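Local coordinates for protein transcriptional regulator, LacI family (PDB 3H5T) that acts as an inositol-dependent transcriptional activator, binding a palindromic promoter motif to control genes of inositol phosphate synthesis and cell wall biogenesis, at residues Asp90-Val95 with Leu104-Ala109. Sequence-based numbering, arbitrary orientation.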
loop_
_atom_site.group_PDB
_atom_site.type_symbol
_atom_site.label_atom_id
_atom_site.label_comp_id
_atom_site.label_asym_id
_atom_site.label_seq_id
_atom_site.Cartn_x
_atom_site.Cartn_y
_atom_site.Cartn_z
ATOM N N ASP A 90 -1.976 -4.033 4.449
ATOM C CA ASP A 90 -0.937 -3.660 5.390
ATOM C C ASP A 90 -1.059 -2.161 5.627
ATOM O O ASP A 90 -0.830 -1.678 6.734
ATOM C CB ASP A 90 0.447 -4.012 4.837
ATOM C CG ASP A 90 0.752 -5.504 4.921
ATOM O OD1 ASP A 90 1.735 -5.950 4.285
ATOM O OD2 ASP A 90 0.011 -6.231 5.627
ATOM N N PHE A 91 -1.428 -1.427 4.579
ATOM C CA PHE A 91 -1.610 0.016 4.688
ATOM C C PHE A 91 -2.747 0.282 5.670
ATOM O O PHE A 91 -2.568 1.000 6.656
ATOM C CB PHE A 91 -1.956 0.621 3.326
ATOM C CG PHE A 91 -2.407 2.064 3.388
ATOM C CD1 PHE A 91 -1.488 3.093 3.591
ATOM C CD2 PHE A 91 -3.750 2.396 3.194
ATOM C CE1 PHE A 91 -1.901 4.445 3.594
ATOM C CE2 PHE A 91 -4.168 3.740 3.195
ATOM C CZ PHE A 91 -3.237 4.769 3.395
ATOM N N LEU A 92 -3.907 -0.318 5.398
ATOM C CA LEU A 92 -5.093 -0.150 6.240
ATOM C C LEU A 92 -4.871 -0.570 7.700
ATOM O O LEU A 92 -5.481 -0.006 8.611
ATOM C CB LEU A 92 -6.287 -0.906 5.629
ATOM C CG LEU A 92 -6.760 -0.311 4.290
ATOM C CD1 LEU A 92 -7.828 -1.170 3.653
ATOM C CD2 LEU A 92 -7.277 1.094 4.527
ATOM N N ALA A 93 -4.001 -1.548 7.930
ATOM C CA ALA A 93 -3.716 -1.961 9.303
ATOM C C ALA A 93 -3.118 -0.727 9.971
ATOM O O ALA A 93 -3.412 -0.412 11.125
ATOM C CB ALA A 93 -2.706 -3.118 9.325
ATOM N N GLY A 94 -2.288 -0.029 9.204
ATOM C CA GLY A 94 -1.641 1.171 9.683
ATOM C C GLY A 94 -2.637 2.258 10.001
ATOM O O GLY A 94 -2.504 2.934 11.014
ATOM N N VAL A 95 -3.630 2.437 9.136
ATOM C CA VAL A 95 -4.653 3.449 9.367
ATOM C C VAL A 95 -5.541 3.013 10.527
ATOM O O VAL A 95 -6.116 3.844 11.221
ATOM C CB VAL A 95 -5.557 3.670 8.124
ATOM C CG1 VAL A 95 -6.628 4.722 8.434
ATOM C CG2 VAL A 95 -4.721 4.115 6.941
ATOM N N LEU A 104 -13.997 3.406 10.984
ATOM C CA LEU A 104 -13.273 3.554 9.717
ATOM C C LEU A 104 -14.213 3.180 8.573
ATOM O O LEU A 104 -14.657 2.048 8.472
ATOM C CB LEU A 104 -12.037 2.646 9.698
ATOM C CG LEU A 104 -11.142 2.684 8.449
ATOM C CD1 LEU A 104 -10.768 4.122 8.136
ATOM C CD2 LEU A 104 -9.889 1.846 8.670
ATOM N N THR A 105 -14.517 4.142 7.717
ATOM C CA THR A 105 -15.431 3.919 6.611
ATOM C C THR A 105 -14.742 3.849 5.259
ATOM O O THR A 105 -14.199 4.846 4.774
ATOM C CB THR A 105 -16.483 5.031 6.588
ATOM O OG1 THR A 105 -17.306 4.908 7.750
ATOM C CG2 THR A 105 -17.341 4.957 5.341
ATOM N N LEU A 106 -14.771 2.666 4.651
ATOM C CA LEU A 106 -14.167 2.464 3.341
ATOM C C LEU A 106 -15.159 2.948 2.293
ATOM O O LEU A 106 -16.327 2.546 2.304
ATOM C CB LEU A 106 -13.855 0.984 3.137
ATOM C CG LEU A 106 -12.925 0.366 4.183
ATOM C CD1 LEU A 106 -12.814 -1.127 3.949
ATOM C CD2 LEU A 106 -11.558 1.022 4.099
ATOM N N ILE A 107 -14.689 3.823 1.405
ATOM C CA ILE A 107 -15.518 4.413 0.351
ATOM C C ILE A 107 -15.058 3.903 -1.016
ATOM O O ILE A 107 -13.985 4.283 -1.494
ATOM C CB ILE A 107 -15.395 5.976 0.343
ATOM C CG1 ILE A 107 -15.483 6.536 1.765
ATOM C CG2 ILE A 107 -16.505 6.596 -0.474
ATOM C CD1 ILE A 107 -15.102 8.018 1.849
ATOM N N PRO A 108 -15.860 3.043 -1.663
ATOM C CA PRO A 108 -15.553 2.472 -2.977
ATOM C C PRO A 108 -15.827 3.465 -4.105
ATOM O O PRO A 108 -16.982 3.747 -4.413
ATOM C CB PRO A 108 -16.497 1.270 -3.073
ATOM C CG PRO A 108 -16.898 0.989 -1.659
ATOM C CD PRO A 108 -17.027 2.369 -1.077
ATOM N N ALA A 109 -14.779 3.979 -4.736
ATOM C CA ALA A 109 -14.962 4.933 -5.819
ATOM C C ALA A 109 -14.601 4.300 -7.149
ATOM O O ALA A 109 -13.532 3.708 -7.292
ATOM C CB ALA A 109 -14.108 6.158 -5.579
#
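CD2 of Leu106 points into the fork of Leu92, 4.3 Å from CD2 of Leu92 and barely farther from CD1 of Leu92, so one methyl of Leu106 meets both of Leu92. The two leucines share one rotamer, with CG anti to the carbonyl carbon (chi1 -67° in Leu92, -58° in Leu106) and CD1 continuing the extended chain, yet they start differently. The first bond of Leu92 heads toward the strand, whereas Leu106 sets out alongside and approaches only through the end of its side chain. One turn on, Val95 and Leu104 make the second meeting, crossing at about a right angle. Here the torsions choose the branch: CG1 of Val95 lies anti to the backbone N (chi1 179°) and reaches CD1 of Leu104 at 4.2 Å. CD2 of Leu104 sits only slightly farther from the same valine methyl, which thus faces the fork of the leucine. The other methyl of Val95, CG2, turns back along the helix and rests 3.8 Å above one face of the Phe91 ring, displaced toward its rim, while that ring also stacks with Tyr135. The contact lies within a beta-alpha-beta crossover: helix 86-98 is part of the link between the parallel neighbours 70-75 and 103-108 and lies against them, within the Rossmann-like architecture of the periplasmic-binding-protein-type domain of LacI regulators. Because side chains alternate along a strand, Leu104 and Leu106 serve the helix side, and Thr105 and Ile107 turn to the other, against Val129 and Ala127. No hydrogen bond joins helix to strand here; the contacts between side chains are all apolar, and 151 Å² is buried. Strand 103-108 is outermost in its sheet; Val73 on its inner neighbour touches Leu92, Leu104 and Leu106, and Ala82 of helix 81-84 adjoins Leu92 and Leu106.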